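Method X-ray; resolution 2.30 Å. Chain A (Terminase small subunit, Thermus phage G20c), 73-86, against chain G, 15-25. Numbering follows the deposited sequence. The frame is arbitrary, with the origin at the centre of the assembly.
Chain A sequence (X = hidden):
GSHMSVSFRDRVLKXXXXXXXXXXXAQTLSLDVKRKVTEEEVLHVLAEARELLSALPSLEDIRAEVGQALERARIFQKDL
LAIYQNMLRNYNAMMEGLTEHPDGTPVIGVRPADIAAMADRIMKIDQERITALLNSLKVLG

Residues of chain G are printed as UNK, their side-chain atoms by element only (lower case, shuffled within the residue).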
ATOM      1  N   ALA A  73     -23.005  -9.588  -6.166  1.00 38.36           N
ATOM      2  CA  ALA A  73     -21.655 -10.155  -6.157  1.00 38.40           C
ATOM      3  C   ALA A  73     -21.568 -11.541  -6.846  1.00 37.70           C
ATOM      4  O   ALA A  73     -20.572 -11.832  -7.505  1.00 38.82           O
ATOM      5  CB  ALA A  73     -21.116 -10.227  -4.731  1.00 38.25           C
ATOM      6  N   ARG A  74     -22.590 -12.383  -6.698  1.00 37.86           N
ATOM      7  CA  ARG A  74     -22.640 -13.680  -7.422  1.00 38.61           C
ATOM      8  C   ARG A  74     -22.676 -13.501  -8.941  1.00 37.92           C
ATOM      9  O   ARG A  74     -22.101 -14.301  -9.666  1.00 39.31           O
ATOM     10  CB  ARG A  74     -23.829 -14.536  -6.995  1.00 37.83           C
ATOM     11  CG  ARG A  74     -23.718 -15.119  -5.592  1.00 39.65           C
ATOM     12  CD  ARG A  74     -24.843 -16.113  -5.337  1.00 39.61           C
ATOM     13  NE  ARG A  74     -24.885 -16.625  -3.968  1.00 39.26           N
ATOM     14  CZ  ARG A  74     -24.143 -17.623  -3.479  1.00 42.07           C
ATOM     15  NH1 ARG A  74     -24.309 -17.996  -2.213  1.00 42.12           N
ATOM     16  NH2 ARG A  74     -23.227 -18.256  -4.221  1.00 43.02           N
ATOM     17  N   ILE A  75     -23.338 -12.446  -9.403  1.00 36.68           N
ATOM     18  CA  ILE A  75     -23.409 -12.125 -10.827  1.00 36.21           C
ATOM     19  C   ILE A  75     -22.023 -11.773 -11.352  1.00 36.15           C
ATOM     20  O   ILE A  75     -21.579 -12.339 -12.360  1.00 36.88           O
ATOM     21  CB  ILE A  75     -24.399 -10.972 -11.096  1.00 36.55           C
ATOM     22  CG1 ILE A  75     -25.824 -11.421 -10.750  1.00 37.38           C
ATOM     23  CG2 ILE A  75     -24.340 -10.498 -12.549  1.00 36.37           C
ATOM     24  CD1 ILE A  75     -26.801 -10.270 -10.579  1.00 39.17           C
ATOM     25  N   PHE A  76     -21.347 -10.851 -10.666  1.00 35.26           N
ATOM     26  CA  PHE A  76     -19.981 -10.467 -11.015  1.00 34.04           C
ATOM     27  C   PHE A  76     -19.053 -11.653 -10.934  1.00 34.78           C
ATOM     28  O   PHE A  76     -18.246 -11.857 -11.834  1.00 35.79           O
ATOM     29  CB  PHE A  76     -19.430  -9.369 -10.100  1.00 33.80           C
ATOM     30  CG  PHE A  76     -20.139  -8.051 -10.209  1.00 34.52           C
ATOM     31  CD1 PHE A  76     -20.580  -7.559 -11.429  1.00 35.31           C
ATOM     32  CD2 PHE A  76     -20.338  -7.283  -9.079  1.00 35.66           C
ATOM     33  CE1 PHE A  76     -21.234  -6.340 -11.509  1.00 38.02           C
ATOM     34  CE2 PHE A  76     -20.980  -6.054  -9.152  1.00 37.38           C
ATOM     35  CZ  PHE A  76     -21.426  -5.577 -10.371  1.00 37.00           C
ATOM     36  N   GLN A  77     -19.176 -12.432  -9.862  1.00 34.51           N
ATOM     37  CA  GLN A  77     -18.350 -13.618  -9.665  1.00 35.45           C
ATOM     38  C   GLN A  77     -18.464 -14.611 -10.839  1.00 37.61           C
ATOM     39  O   GLN A  77     -17.466 -15.200 -11.256  1.00 37.69           O
ATOM     40  CB  GLN A  77     -18.717 -14.306  -8.348  1.00 35.42           C
ATOM     41  CG  GLN A  77     -17.769 -15.414  -7.924  1.00 33.95           C
ATOM     42  CD  GLN A  77     -18.087 -15.927  -6.539  1.00 35.03           C
ATOM     43  OE1 GLN A  77     -19.240 -16.258  -6.226  1.00 34.56           O
ATOM     44  NE2 GLN A  77     -17.061 -16.009  -5.695  1.00 34.52           N
ATOM     45  N   LYS A  78     -19.675 -14.787 -11.358  1.00 41.02           N
ATOM     46  CA  LYS A  78     -19.920 -15.627 -12.538  1.00 42.44           C
ATOM     47  C   LYS A  78     -19.232 -15.044 -13.795  1.00 40.26           C
ATOM     48  O   LYS A  78     -18.596 -15.776 -14.541  1.00 37.79           O
ATOM     49  CB  LYS A  78     -21.429 -15.786 -12.748  1.00 47.38           C
ATOM     50  CG  LYS A  78     -21.833 -16.884 -13.718  1.00 52.96           C
ATOM     51  CD  LYS A  78     -23.352 -16.987 -13.860  1.00 56.70           C
ATOM     52  CE  LYS A  78     -23.758 -17.435 -15.264  1.00 62.44           C
ATOM     53  NZ  LYS A  78     -23.058 -18.687 -15.711  1.00 65.51           N
ATOM     54  N   ASP A  79     -19.331 -13.728 -13.997  1.00 39.28           N
ATOM     55  CA  ASP A  79     -18.577 -13.042 -15.061  1.00 39.78           C
ATOM     56  C   ASP A  79     -17.074 -13.241 -14.943  1.00 39.46           C
ATOM     57  O   ASP A  79     -16.413 -13.539 -15.933  1.00 43.21           O
ATOM     58  CB  ASP A  79     -18.845 -11.532 -15.077  1.00 40.00           C
ATOM     59  CG  ASP A  79     -20.239 -11.174 -15.547  1.00 41.33           C
ATOM     60  OD1 ASP A  79     -20.944 -12.049 -16.091  1.00 42.70           O
ATOM     61  OD2 ASP A  79     -20.622  -9.992 -15.371  1.00 42.81           O
ATOM     62  N   LEU A  80     -16.535 -13.062 -13.743  1.00 37.23           N
ATOM     63  CA  LEU A  80     -15.103 -13.196 -13.540  1.00 36.52           C
ATOM     64  C   LEU A  80     -14.627 -14.635 -13.740  1.00 35.08           C
ATOM     65  O   LEU A  80     -13.538 -14.863 -14.254  1.00 36.70           O
ATOM     66  CB  LEU A  80     -14.705 -12.695 -12.146  1.00 37.37           C
ATOM     67  CG  LEU A  80     -14.919 -11.205 -11.842  1.00 39.02           C
ATOM     68  CD1 LEU A  80     -14.303 -10.870 -10.492  1.00 37.98           C
ATOM     69  CD2 LEU A  80     -14.350 -10.289 -12.918  1.00 39.96           C
ATOM     70  N   LEU A  81     -15.431 -15.599 -13.315  1.00 35.37           N
ATOM     71  CA  LEU A  81     -15.118 -17.011 -13.528  1.00 37.33           C
ATOM     72  C   LEU A  81     -14.959 -17.368 -15.018  1.00 36.71           C
ATOM     73  O   LEU A  81     -14.048 -18.117 -15.380  1.00 37.32           O
ATOM     74  CB  LEU A  81     -16.170 -17.904 -12.872  1.00 37.41           C
ATOM     75  CG  LEU A  81     -16.006 -18.095 -11.362  1.00 38.41           C
ATOM     76  CD1 LEU A  81     -17.298 -18.596 -10.718  1.00 39.16           C
ATOM     77  CD2 LEU A  81     -14.872 -19.062 -11.075  1.00 38.39           C
ATOM     78  N   ALA A  82     -15.818 -16.815 -15.867  1.00 36.52           N
ATOM     79  CA  ALA A  82     -15.702 -17.003 -17.322  1.00 36.80           C
ATOM     80  C   ALA A  82     -14.440 -16.319 -17.853  1.00 37.76           C
ATOM     81  O   ALA A  82     -13.709 -16.889 -18.662  1.00 38.01           O
ATOM     82  CB  ALA A  82     -16.944 -16.469 -18.029  1.00 35.41           C
ATOM     83  N   ILE A  83     -14.168 -15.110 -17.362  1.00 37.85           N
ATOM     84  CA  ILE A  83     -12.969 -14.368 -17.763  1.00 36.91           C
ATOM     85  C   ILE A  83     -11.701 -15.094 -17.324  1.00 35.85           C
ATOM     86  O   ILE A  83     -10.690 -15.075 -18.036  1.00 38.91           O
ATOM     87  CB  ILE A  83     -12.993 -12.913 -17.234  1.00 38.07           C
ATOM     88  CG1 ILE A  83     -14.105 -12.134 -17.944  1.00 38.73           C
ATOM     89  CG2 ILE A  83     -11.643 -12.216 -17.447  1.00 38.24           C
ATOM     90  CD1 ILE A  83     -14.457 -10.812 -17.304  1.00 39.83           C
ATOM     91  N   TYR A  84     -11.750 -15.731 -16.161  1.00 34.39           N
ATOM     92  CA  TYR A  84     -10.619 -16.513 -15.676  1.00 34.62           C
ATOM     93  C   TYR A  84     -10.289 -17.678 -16.622  1.00 36.72           C
ATOM     94  O   TYR A  84      -9.116 -17.946 -16.881  1.00 36.82           O
ATOM     95  CB  TYR A  84     -10.901 -17.027 -14.262  1.00 32.82           C
ATOM     96  CG  TYR A  84      -9.863 -17.982 -13.701  1.00 32.48           C
ATOM     97  CD1 TYR A  84      -8.705 -17.516 -13.073  1.00 32.49           C
ATOM     98  CD2 TYR A  84     -10.053 -19.357 -13.789  1.00 32.00           C
ATOM     99  CE1 TYR A  84      -7.777 -18.407 -12.539  1.00 32.87           C
ATOM    100  CE2 TYR A  84      -9.132 -20.251 -13.276  1.00 32.53           C
ATOM    101  CZ  TYR A  84      -8.000 -19.783 -12.654  1.00 32.91           C
ATOM    102  OH  TYR A  84      -7.122 -20.711 -12.158  1.00 33.31           O
ATOM    103  N   GLN A  85     -11.318 -18.362 -17.132  1.00 36.60           N
ATOM    104  CA  GLN A  85     -11.103 -19.426 -18.112  1.00 37.67           C
ATOM    105  C   GLN A  85     -10.516 -18.906 -19.416  1.00 37.59           C
ATOM    106  O   GLN A  85      -9.657 -19.561 -19.995  1.00 41.56           O
ATOM    107  CB  GLN A  85     -12.395 -20.213 -18.382  1.00 38.27           C
ATOM    108  CG  GLN A  85     -12.887 -21.013 -17.189  1.00 37.12           C
ATOM    109  CD  GLN A  85     -11.841 -21.988 -16.671  1.00 38.57           C
ATOM    110  OE1 GLN A  85     -11.040 -22.533 -17.447  1.00 38.89           O
ATOM    111  NE2 GLN A  85     -11.841 -22.216 -15.360  1.00 36.63           N
ATOM    112  N   ASN A  86     -10.952 -17.724 -19.848  1.00 37.14           N
ATOM    113  CA  ASN A  86     -10.398 -17.086 -21.046  1.00 38.06           C
ATOM    114  C   ASN A  86      -8.926 -16.750 -20.825  1.00 38.02           C
ATOM    115  O   ASN A  86      -8.107 -16.888 -21.740  1.00 38.97           O
ATOM    116  CB  ASN A  86     -11.161 -15.798 -21.434  1.00 38.48           C
ATOM    117  CG  ASN A  86     -12.655 -16.024 -21.714  1.00 40.26           C
ATOM    118  OD1 ASN A  86     -13.441 -15.066 -21.747  1.00 41.57           O
ATOM    119  ND2 ASN A  86     -13.053 -17.277 -21.917  1.00 40.57           N
TER
ATOM    120  N   UNK G  15     -18.262 -28.124 -11.989  1.00 43.54           N
ATOM    121  CA  UNK G  15     -18.769 -27.193 -13.012  1.00 43.63           C
ATOM    122  C   UNK G  15     -19.471 -25.984 -12.399  1.00 41.14           C
ATOM    123  O   UNK G  15     -19.292 -24.870 -12.873  1.00 42.07           O
ATOM    124  c   UNK G  15     -18.123 -28.425 -15.831  1.00 47.03           C
ATOM    125  c   UNK G  15     -19.738 -27.891 -13.970  1.00 45.48           C
ATOM    126  c   UNK G  15     -20.292 -29.677 -15.611  1.00 46.08           C
ATOM    127  c   UNK G  15     -19.156 -28.988 -14.867  1.00 47.13           C
ATOM    128  N   UNK G  16     -20.264 -26.202 -11.355  1.00 39.71           N
ATOM    129  CA  UNK G  16     -20.863 -25.094 -10.614  1.00 40.59           C
ATOM    130  C   UNK G  16     -19.796 -24.123 -10.099  1.00 38.20           C
ATOM    131  O   UNK G  16     -19.916 -22.908 -10.293  1.00 36.62           O
ATOM    132  c   UNK G  16     -22.275 -23.227  -6.509  1.00 47.70           C
ATOM    133  c   UNK G  16     -23.293 -23.638  -9.053  1.00 46.99           C
ATOM    134  c   UNK G  16     -21.734 -25.597  -9.451  1.00 42.70           C
ATOM    135  o   UNK G  16     -23.746 -21.388  -6.191  1.00 50.48           O
ATOM    136  c   UNK G  16     -23.274 -22.408  -6.989  1.00 48.15           C
ATOM    137  c   UNK G  16     -22.284 -24.483  -8.586  1.00 45.39           C
ATOM    138  c   UNK G  16     -21.782 -24.257  -7.299  1.00 47.63           C
ATOM    139  c   UNK G  16     -23.789 -22.605  -8.265  1.00 48.52           C
ATOM    140  N   UNK G  17     -18.746 -24.671  -9.489  1.00 36.86           N
ATOM    141  CA  UNK G  17     -17.659 -23.876  -8.921  1.00 36.40           C
ATOM    142  C   UNK G  17     -16.768 -23.219  -9.968  1.00 38.08           C
ATOM    143  O   UNK G  17     -16.073 -22.250  -9.650  1.00 39.77           O
ATOM    144  c   UNK G  17     -17.474 -25.195  -6.674  1.00 37.98           C
ATOM    145  c   UNK G  17     -18.015 -24.022  -5.864  1.00 37.11           C
ATOM    146  c   UNK G  17     -16.801 -24.728  -7.975  1.00 37.67           C
ATOM    147  c   UNK G  17     -16.486 -26.006  -5.860  1.00 37.53           C
ATOM    148  N   UNK G  18     -16.779 -23.729 -11.202  1.00 38.80           N
ATOM    149  CA  UNK G  18     -16.064 -23.087 -12.322  1.00 38.85           C
ATOM    150  C   UNK G  18     -16.903 -22.003 -13.004  1.00 37.51           C
ATOM    151  O   UNK G  18     -16.399 -21.294 -13.869  1.00 37.82           O
ATOM    152  c   UNK G  18     -14.348 -26.306 -13.679  1.00 45.33           C
ATOM    153  c   UNK G  18     -13.094 -24.339 -12.882  1.00 42.98           C
ATOM    154  c   UNK G  18     -14.433 -25.040 -12.848  1.00 42.13           C
ATOM    155  c   UNK G  18     -15.576 -24.130 -13.336  1.00 40.50           C
ATOM    156  N   UNK G  19     -18.165 -21.860 -12.607  1.00 36.73           N
ATOM    157  CA  UNK G  19     -19.029 -20.778 -13.099  1.00 38.76           C
ATOM    158  C   UNK G  19     -20.187 -21.176 -14.006  1.00 38.77           C
ATOM    159  O   UNK G  19     -20.776 -20.307 -14.662  1.00 37.60           O
ATOM    160  N   UNK G  20     -20.529 -22.464 -14.047  1.00 38.70           N
ATOM    161  CA  UNK G  20     -21.662 -22.936 -14.851  1.00 40.91           C
ATOM    162  C   UNK G  20     -22.915 -22.764 -13.997  1.00 41.25           C
ATOM    163  O   UNK G  20     -22.896 -23.110 -12.814  1.00 38.84           O
ATOM    164  c   UNK G  20     -19.207 -24.255 -16.314  1.00 45.05           C
ATOM    165  c   UNK G  20     -18.748 -25.229 -18.471  1.00 44.32           C
ATOM    166  c   UNK G  20     -20.056 -25.673 -18.540  1.00 44.02           C
ATOM    167  c   UNK G  20     -18.323 -24.510 -17.360  1.00 44.99           C
ATOM    168  c   UNK G  20     -21.505 -24.421 -15.242  1.00 41.33           C
ATOM    169  c   UNK G  20     -20.938 -25.406 -17.501  1.00 44.53           C
ATOM    170  c   UNK G  20     -20.531 -24.684 -16.374  1.00 42.70           C
ATOM    171  N   UNK G  21     -24.001 -22.236 -14.567  1.00 43.25           N
ATOM    172  CA  UNK G  21     -25.281 -22.236 -13.835  1.00 46.67           C
ATOM    173  C   UNK G  21     -25.947 -23.627 -13.943  1.00 48.49           C
ATOM    174  O   UNK G  21     -25.534 -24.442 -14.776  1.00 46.66           O
ATOM    175  c   UNK G  21     -26.730 -21.136 -15.643  1.00 50.81           C
ATOM    176  c   UNK G  21     -26.199 -21.052 -14.230  1.00 47.93           C
ATOM    177  o   UNK G  21     -26.688 -20.095 -16.336  1.00 50.58           O
ATOM    178  o   UNK G  21     -27.215 -22.214 -16.055  1.00 53.90           O
ATOM    179  N   UNK G  22     -26.930 -23.930 -13.070  1.00 51.72           N
ATOM    180  CA  UNK G  22     -27.482 -25.296 -13.065  1.00 51.36           C
ATOM    181  C   UNK G  22     -28.054 -25.806 -14.394  1.00 50.68           C
ATOM    182  O   UNK G  22     -27.970 -27.002 -14.654  1.00 49.38           O
ATOM    183  c   UNK G  22     -27.406 -23.162 -11.897  1.00 52.49           C
ATOM    184  c   UNK G  22     -28.041 -24.218 -11.022  1.00 52.62           C
ATOM    185  c   UNK G  22     -28.570 -25.223 -11.990  1.00 52.95           C
ATOM    186  N   UNK G  23     -28.601 -24.913 -15.218  1.00 51.69           N
ATOM    187  CA  UNK G  23     -29.111 -25.286 -16.548  1.00 54.47           C
ATOM    188  C   UNK G  23     -27.992 -25.671 -17.527  1.00 53.12           C
ATOM    189  O   UNK G  23     -28.144 -26.608 -18.302  1.00 55.68           O
ATOM    190  o   UNK G  23     -29.187 -23.125 -17.732  1.00 60.96           O
ATOM    191  c   UNK G  23     -29.974 -24.160 -17.150  1.00 56.51           C
ATOM    192  N   UNK G  24     -26.886 -24.932 -17.497  1.00 52.51           N
ATOM    193  CA  UNK G  24     -25.707 -25.255 -18.308  1.00 51.53           C
ATOM    194  C   UNK G  24     -25.117 -26.603 -17.892  1.00 47.74           C
ATOM    195  O   UNK G  24     -24.730 -27.397 -18.749  1.00 44.25           O
ATOM    196  o   UNK G  24     -23.699 -21.601 -17.283  1.00 57.84           O
ATOM    197  o   UNK G  24     -24.349 -20.590 -19.121  1.00 59.88           O
ATOM    198  c   UNK G  24     -24.642 -24.150 -18.206  1.00 52.37           C
ATOM    199  c   UNK G  24     -24.308 -21.601 -18.387  1.00 57.69           C
ATOM    200  c   UNK G  24     -25.055 -22.845 -18.879  1.00 55.00           C
ATOM    201  N   UNK G  25     -25.065 -26.849 -16.581  1.00 46.28           N
ATOM    202  CA  UNK G  25     -24.587 -28.120 -16.039  1.00 46.56           C
ATOM    203  C   UNK G  25     -25.485 -29.248 -16.541  1.00 48.19           C
ATOM    204  O   UNK G  25     -24.987 -30.292 -16.960  1.00 46.36           O
ATOM    205  c   UNK G  25     -23.731 -26.791 -12.468  1.00 46.05           C
ATOM    206  c   UNK G  25     -23.560 -27.117 -13.944  1.00 47.47           C
ATOM    207  c   UNK G  25     -24.578 -28.132 -14.493  1.00 46.51           C
ATOM    208  c   UNK G  25     -24.245 -29.524 -13.951  1.00 45.07           C
TER
HETATM  209  O   HOH W   1     -19.303 -18.291 -15.526  1.00 36.14           O
HETATM  210  O   HOH W   2     -13.818 -20.797 -14.055  1.00 39.54           O

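Position 15 of chain G carries four side-chain carbons forked at the second, in the last turns of a helix and out of reach of chain A; it is L15(G), and this contact sets no demand on its side chain. Position 16 has one carbon, then a six-carbon ring bearing an oxygen. Its CA-to-CB bond points away, yet the long ring brings that oxygen to 3.7 Å from R74(A) NH2; this is Y16(G). Position 17 again has four carbons forked at the second. Its CA-to-CB bond points away from chain A, and the residue is buried, while its backbone O lies 3.7 Å from L81(A) CD2. It is L17(G), apolar as a buried site favours.

Position 18 repeats that forked pattern. A terminal carbon lies 3.5 Å from Q85(A) NE2, an apolar branch packing against the amide end; separately, the backbone O of position 18 approaches L81(A) CB at 3.5 Å. This is L18(G).

Position 19 has no side-chain atoms and sets its CA 3.7 Å from L81(A) CD1: G19(G). Phi is positive in a Schellman motif, where a CB would jam against the preceding carbonyl O; it would also lie 2.9 Å from L81(A) CB, a clash. Glycine thus suits both the turn and the close approach.

Position 20, one carbon and then a six-carbon ring without oxygen, is F20(G); its CA-to-CB bond points away from chain A, and this contact sets no demand on the ring. Position 21 has two carbons, the second carrying two oxygens, one of them 3.9 Å from K78(A) NZ in a long salt bridge: D21(G). A short carboxylate suits an N-cap, and D21(G) OD1 accepts from the backbone N of position 24 at 3.1 Å.

Position 22 has three carbons closing a ring onto its own N, hence P22(G), well placed in a first helical turn, where no backbone N-H bond is required. Position 23, one carbon and one oxygen, is S23(G), short enough for its OG to donate to D21(G) OD1 at 2.7 Å. Position 24 has three carbons with two oxygens on the third, one of them 3.4 Å from K78(A) NZ in a salt bridge with a weak hydrogen bond. It is E24(G), long enough for the same oxygen, OE2, to accept from D21(G) N at 2.8 Å. Position 25, four carbons forked at the first with one arm two carbons long, is I25(G), apolar in a buried site and not touching this stretch of chain A.

The contact works by setting a helix end against a helix side. L81(A) packs on the turn, while K78(A) NZ donates to G19(G) O at 3.0 Å and faces two acidic side chains. Water 1 links K78(A) O with G19(G) O; water 2 joins L81(A) O, Q85(A) NE2 and L18(G) O.

Chain G, residues 15-25: LYLLGFDPSEI
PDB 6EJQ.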